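Local coordinates for aerobic respiration control sensor protein ArcB (Escherichia coli, PDB 2A0B), which relays phosphoryl groups as a membrane sensor kinase that activates ArcA to repress the arc modulon anaerobically, its histidine phosphotransfer domain being the part described here, at residues L75-I85 with W100-D111. Residues are numbered along the deposited sequence; the frame is centred on the assembly and turned at random. Where two conformers were deposited one is given.
Sequences LRHLQQLGQQI and WIEEMKEEWRHD. With ZN (zinc ion), chain B.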
loop_
_atom_site.group_PDB
_atom_site.type_symbol
_atom_site.label_atom_id
_atom_site.label_comp_id
_atom_site.label_asym_id
_atom_site.label_seq_id
_atom_site.Cartn_x
_atom_site.Cartn_y
_atom_site.Cartn_z
ATOM N N LEU A 75 2.580 5.682 -1.027
ATOM C CA LEU A 75 3.278 4.405 -0.444
ATOM C C LEU A 75 3.648 3.539 -1.677
ATOM O O LEU A 75 2.833 2.625 -1.887
ATOM C CB LEU A 75 2.337 3.789 0.555
ATOM C CG LEU A 75 2.092 4.639 1.864
ATOM C CD1 LEU A 75 0.916 4.170 2.652
ATOM C CD2 LEU A 75 3.390 4.632 2.668
ATOM N N ARG A 76 4.744 3.852 -2.294
ATOM C CA ARG A 76 5.152 3.232 -3.561
ATOM C C ARG A 76 5.383 1.695 -3.410
ATOM O O ARG A 76 4.901 0.969 -4.246
ATOM C CB ARG A 76 6.436 3.909 -3.987
ATOM C CG ARG A 76 7.096 3.510 -5.294
ATOM C CD ARG A 76 8.607 3.595 -5.124
ATOM N NE ARG A 76 9.317 4.824 -5.310
ATOM C CZ ARG A 76 9.523 5.638 -6.345
ATOM N NH1 ARG A 76 8.984 5.475 -7.552
ATOM N NH2 ARG A 76 10.273 6.737 -6.212
ATOM N N HIS A 77 5.984 1.308 -2.269
ATOM C CA HIS A 77 6.206 -0.185 -2.207
ATOM C C HIS A 77 4.966 -0.938 -1.940
ATOM O O HIS A 77 4.711 -2.071 -2.480
ATOM C CB HIS A 77 7.238 -0.377 -1.072
ATOM C CG HIS A 77 7.456 -1.860 -0.763
ATOM N ND1 HIS A 77 7.961 -2.677 -1.752
ATOM C CD2 HIS A 77 7.166 -2.550 0.326
ATOM C CE1 HIS A 77 8.028 -3.917 -1.223
ATOM N NE2 HIS A 77 7.538 -3.839 -0.027
ATOM N N LEU A 78 3.990 -0.460 -1.163
ATOM C CA LEU A 78 2.724 -1.061 -0.929
ATOM C C LEU A 78 1.912 -1.067 -2.254
ATOM O O LEU A 78 1.193 -1.989 -2.548
ATOM C CB LEU A 78 1.844 -0.484 0.178
ATOM C CG LEU A 78 2.481 -0.483 1.593
ATOM C CD1 LEU A 78 1.517 0.026 2.641
ATOM C CD2 LEU A 78 2.781 -1.971 1.957
ATOM N N GLN A 79 2.098 0.034 -3.007
ATOM C CA GLN A 79 1.410 0.054 -4.323
ATOM C C GLN A 79 1.911 -1.041 -5.284
ATOM O O GLN A 79 1.072 -1.713 -5.886
ATOM C CB GLN A 79 1.676 1.444 -4.948
ATOM C CG GLN A 79 0.841 1.643 -6.227
ATOM C CD GLN A 79 1.264 2.916 -6.928
ATOM O OE1 GLN A 79 0.435 3.469 -7.666
ATOM N NE2 GLN A 79 2.448 3.418 -6.772
ATOM N N GLN A 80 3.213 -1.252 -5.218
ATOM C CA GLN A 80 3.817 -2.301 -6.074
ATOM C C GLN A 80 3.406 -3.689 -5.601
ATOM O O GLN A 80 3.056 -4.561 -6.440
ATOM C CB GLN A 80 5.323 -2.156 -6.135
ATOM C CG GLN A 80 5.979 -3.174 -7.072
ATOM C CD GLN A 80 5.386 -3.245 -8.461
ATOM O OE1 GLN A 80 4.911 -2.223 -9.011
ATOM N NE2 GLN A 80 5.375 -4.438 -9.078
ATOM N N LEU A 81 3.297 -3.887 -4.273
ATOM C CA LEU A 81 2.748 -5.199 -3.832
ATOM C C LEU A 81 1.345 -5.471 -4.276
ATOM O O LEU A 81 0.795 -6.495 -4.628
ATOM C CB LEU A 81 2.759 -5.331 -2.283
ATOM C CG LEU A 81 4.101 -5.673 -1.674
ATOM C CD1 LEU A 81 3.916 -5.665 -0.166
ATOM C CD2 LEU A 81 4.489 -7.041 -2.226
ATOM N N GLY A 82 0.500 -4.348 -4.244
ATOM C CA GLY A 82 -0.895 -4.512 -4.648
ATOM C C GLY A 82 -0.899 -4.704 -6.185
ATOM O O GLY A 82 -1.782 -5.496 -6.535
ATOM N N GLN A 83 -0.018 -4.134 -6.914
ATOM C CA GLN A 83 0.049 -4.386 -8.364
ATOM C C GLN A 83 0.344 -5.877 -8.616
ATOM O O GLN A 83 -0.359 -6.508 -9.413
ATOM C CB GLN A 83 1.089 -3.492 -9.001
ATOM C CG GLN A 83 1.413 -3.873 -10.438
ATOM C CD GLN A 83 0.258 -3.602 -11.367
ATOM O OE1 GLN A 83 -0.707 -2.930 -11.018
ATOM N NE2 GLN A 83 0.311 -4.145 -12.594
ATOM N N GLN A 84 1.332 -6.402 -7.849
ATOM C CA GLN A 84 1.604 -7.855 -8.057
ATOM C C GLN A 84 0.432 -8.700 -7.672
ATOM O O GLN A 84 0.043 -9.629 -8.427
ATOM C CB GLN A 84 2.830 -8.241 -7.189
ATOM C CG GLN A 84 4.111 -7.629 -7.685
ATOM C CD GLN A 84 5.242 -7.607 -6.667
ATOM O OE1 GLN A 84 6.254 -6.964 -6.906
ATOM N NE2 GLN A 84 5.117 -8.169 -5.483
ATOM N N ILE A 85 -0.274 -8.493 -6.560
ATOM C CA ILE A 85 -1.422 -9.208 -6.104
ATOM C C ILE A 85 -2.573 -9.200 -7.114
ATOM O O ILE A 85 -3.275 -10.164 -7.339
ATOM C CB ILE A 85 -1.916 -8.721 -4.714
ATOM C CG1 ILE A 85 -0.792 -9.103 -3.695
ATOM C CG2 ILE A 85 -3.201 -9.337 -4.287
ATOM C CD1 ILE A 85 -0.883 -8.425 -2.341
ATOM N N TRP A 100 3.079 -12.550 -0.907
ATOM C CA TRP A 100 2.917 -11.054 -0.978
ATOM C C TRP A 100 1.849 -10.613 -0.051
ATOM O O TRP A 100 2.056 -9.482 0.515
ATOM C CB TRP A 100 2.496 -10.783 -2.434
ATOM C CG TRP A 100 3.556 -11.019 -3.452
ATOM C CD1 TRP A 100 4.898 -10.993 -3.341
ATOM C CD2 TRP A 100 3.298 -11.404 -4.822
ATOM N NE1 TRP A 100 5.515 -11.264 -4.536
ATOM C CE2 TRP A 100 4.525 -11.537 -5.456
ATOM C CE3 TRP A 100 2.097 -11.572 -5.526
ATOM C CZ2 TRP A 100 4.665 -11.865 -6.813
ATOM C CZ3 TRP A 100 2.244 -11.945 -6.873
ATOM C CH2 TRP A 100 3.479 -12.070 -7.479
ATOM N N ILE A 101 0.788 -11.305 0.217
ATOM C CA ILE A 101 -0.250 -10.969 1.169
ATOM C C ILE A 101 0.374 -10.870 2.545
ATOM O O ILE A 101 0.191 -9.982 3.342
ATOM C CB ILE A 101 -1.471 -11.856 1.083
ATOM C CG1 ILE A 101 -2.148 -11.612 -0.312
ATOM C CG2 ILE A 101 -2.353 -11.704 2.302
ATOM C CD1 ILE A 101 -3.291 -12.616 -0.528
ATOM N N GLU A 102 1.106 -11.980 2.974
ATOM C CA GLU A 102 1.741 -11.905 4.285
ATOM C C GLU A 102 2.742 -10.786 4.410
ATOM O O GLU A 102 2.836 -10.178 5.494
ATOM C CB GLU A 102 2.505 -13.270 4.439
ATOM C CG GLU A 102 3.142 -13.345 5.820
ATOM C CD GLU A 102 2.236 -13.364 7.017
ATOM O OE1 GLU A 102 1.026 -13.700 7.012
ATOM O OE2 GLU A 102 2.790 -12.983 8.075
ATOM N N GLU A 103 3.554 -10.462 3.439
ATOM C CA GLU A 103 4.500 -9.387 3.396
ATOM C C GLU A 103 3.746 -8.034 3.654
ATOM O O GLU A 103 4.139 -7.279 4.522
ATOM C CB GLU A 103 5.181 -9.322 2.064
ATOM C CG GLU A 103 6.227 -8.247 2.031
ATOM C CD GLU A 103 6.861 -8.126 0.693
ATOM O OE1 GLU A 103 6.862 -9.083 -0.178
ATOM O OE2 GLU A 103 7.464 -7.077 0.361
ATOM N N MET A 104 2.662 -7.929 2.889
ATOM C CA MET A 104 1.814 -6.706 3.135
ATOM C C MET A 104 1.311 -6.626 4.543
ATOM O O MET A 104 1.381 -5.559 5.194
ATOM C CB MET A 104 0.564 -6.777 2.216
ATOM C CG MET A 104 -0.355 -5.582 2.545
ATOM S SD MET A 104 -0.217 -4.327 1.233
ATOM C CE MET A 104 -0.990 -5.327 -0.052
ATOM N N LYS A 105 0.767 -7.702 5.122
ATOM C CA LYS A 105 0.192 -7.757 6.438
ATOM C C LYS A 105 1.245 -7.340 7.467
ATOM O O LYS A 105 0.986 -6.599 8.433
ATOM C CB LYS A 105 -0.325 -9.171 6.709
ATOM C CG LYS A 105 -0.782 -9.373 8.163
ATOM C CD LYS A 105 -1.264 -10.818 8.309
ATOM C CE LYS A 105 -2.274 -10.939 9.443
ATOM N NZ LYS A 105 -2.500 -12.377 9.812
ATOM N N GLU A 106 2.441 -7.910 7.308
ATOM C CA GLU A 106 3.488 -7.666 8.295
ATOM C C GLU A 106 4.069 -6.275 8.234
ATOM O O GLU A 106 4.554 -5.800 9.279
ATOM C CB GLU A 106 4.698 -8.666 8.142
ATOM C CG GLU A 106 4.285 -10.078 8.547
ATOM C CD GLU A 106 5.433 -11.109 8.366
ATOM O OE1 GLU A 106 6.595 -10.739 8.306
ATOM O OE2 GLU A 106 5.013 -12.270 8.271
ATOM N N GLU A 107 4.129 -5.570 7.089
ATOM C CA GLU A 107 4.833 -4.342 6.989
ATOM C C GLU A 107 3.932 -3.021 6.848
ATOM O O GLU A 107 4.687 -2.053 6.990
ATOM C CB GLU A 107 5.722 -4.285 5.787
ATOM C CG GLU A 107 4.943 -4.111 4.465
ATOM C CD GLU A 107 5.932 -3.976 3.374
ATOM O OE1 GLU A 107 6.770 -3.087 3.229
ATOM O OE2 GLU A 107 5.919 -4.951 2.560
ATOM N N TRP A 108 2.675 -3.226 6.647
ATOM C CA TRP A 108 2.086 -1.871 6.253
ATOM C C TRP A 108 2.118 -0.827 7.374
ATOM O O TRP A 108 2.333 0.336 6.942
ATOM C CB TRP A 108 0.675 -2.126 5.759
ATOM C CG TRP A 108 -0.340 -2.505 6.746
ATOM C CD1 TRP A 108 -0.758 -3.748 7.138
ATOM C CD2 TRP A 108 -1.116 -1.617 7.592
ATOM N NE1 TRP A 108 -1.721 -3.734 8.077
ATOM C CE2 TRP A 108 -1.944 -2.357 8.373
ATOM C CE3 TRP A 108 -1.090 -0.184 7.621
ATOM C CZ2 TRP A 108 -2.847 -1.827 9.312
ATOM C CZ3 TRP A 108 -1.986 0.342 8.554
ATOM C CH2 TRP A 108 -2.819 -0.437 9.349
ATOM N N ARG A 109 1.990 -1.286 8.617
ATOM C CA ARG A 109 2.058 -0.227 9.673
ATOM C C ARG A 109 3.386 0.424 9.661
ATOM O O ARG A 109 3.612 1.659 9.888
ATOM C CB ARG A 109 1.573 -0.819 10.986
ATOM C CG ARG A 109 0.185 -1.409 11.056
ATOM C CD ARG A 109 -0.234 -1.869 12.442
ATOM N NE ARG A 109 -1.615 -2.317 12.576
ATOM C CZ ARG A 109 -2.079 -3.529 12.312
ATOM N NH1 ARG A 109 -1.255 -4.462 11.833
ATOM N NH2 ARG A 109 -3.367 -3.796 12.471
ATOM N N HIS A 110 4.535 -0.314 9.462
ATOM C CA HIS A 110 5.838 0.261 9.373
ATOM C C HIS A 110 6.034 1.269 8.261
ATOM O O HIS A 110 6.655 2.304 8.352
ATOM C CB HIS A 110 6.915 -0.894 9.303
ATOM C CG HIS A 110 8.271 -0.453 8.926
ATOM N ND1 HIS A 110 9.134 0.142 9.823
ATOM C CD2 HIS A 110 9.014 -0.465 7.782
ATOM C CE1 HIS A 110 10.268 0.467 9.265
ATOM N NE2 HIS A 110 10.243 0.100 8.006
ATOM N N ASP A 111 5.482 0.915 7.049
ATOM C CA ASP A 111 5.556 1.812 5.918
ATOM C C ASP A 111 4.734 3.130 6.292
ATOM O O ASP A 111 5.362 4.125 5.913
ATOM C CB ASP A 111 4.855 1.173 4.715
ATOM C CG ASP A 111 5.637 0.131 3.936
ATOM O OD1 ASP A 111 6.214 -0.732 4.686
ATOM O OD2 ASP A 111 5.839 0.075 2.725
HETATM ZN ZN ZN B . 7.582 -5.311 1.445
HETATM O O HOH W 1 5.167 1.753 0.788
#
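One face of the Trp-100 indole carries Gln-84: its CB lies 3.7 Å from the centroid of the six-membered ring, almost on the ring normal, a CH-pi contact, while the amide NE2 sits 3.3 Å above the plane, offset toward the rim, with amide and ring planes 44° apart. With CG anti to its carbonyl carbon (chi1 -69°) and the chain extended beyond, Gln-84 runs across the indole, and its OE1 accepts a weak hydrogen bond from Gln-80 NE2. With an alanine in place of Trp-100, Gln-84 would probably lose the flat surface it lies on, its amide freer to turn, and a gap would open beside Leu-81 CD2. The His-77 ring is met at its edge instead, by Glu-103 OE2 and the Glu-107 carboxylate near its plane. Zinc draws them together: His-77 NE2 binds it at 2.1 Å, Glu-103 OE2 at 2.1 Å and Glu-107 OE2 at 2.0 Å. Here the metal probably offsets the repulsion expected between two carboxylates one helical turn apart. Asp-111 OD2 also lies at the imidazole edge, and accepts a 2.6 Å hydrogen bond from a water that in turn accepts one from Leu-78 N, in the first turn of its helix. Next to the metal, Leu-78 fits as a knob among Met-104, Glu-107, Trp-108 and Asp-111, and Leu-81 among Trp-100, Glu-103, Met-104 and Glu-107. Ile-85 continues the apolar seam, its CG1 3.9 Å from Trp-100 CB. Met-40 of helix 26-52 and Ile-66 of helix 56-72 also touch Met-104, in the conformer given. The axes of segments 76-85 and 100-111, 10.1 Å apart at closest and at 155°, thus illustrate near-antiparallel knobs-into-holes packing in the four-helix bundle of an HPt domain, bridged at one side by a zinc site.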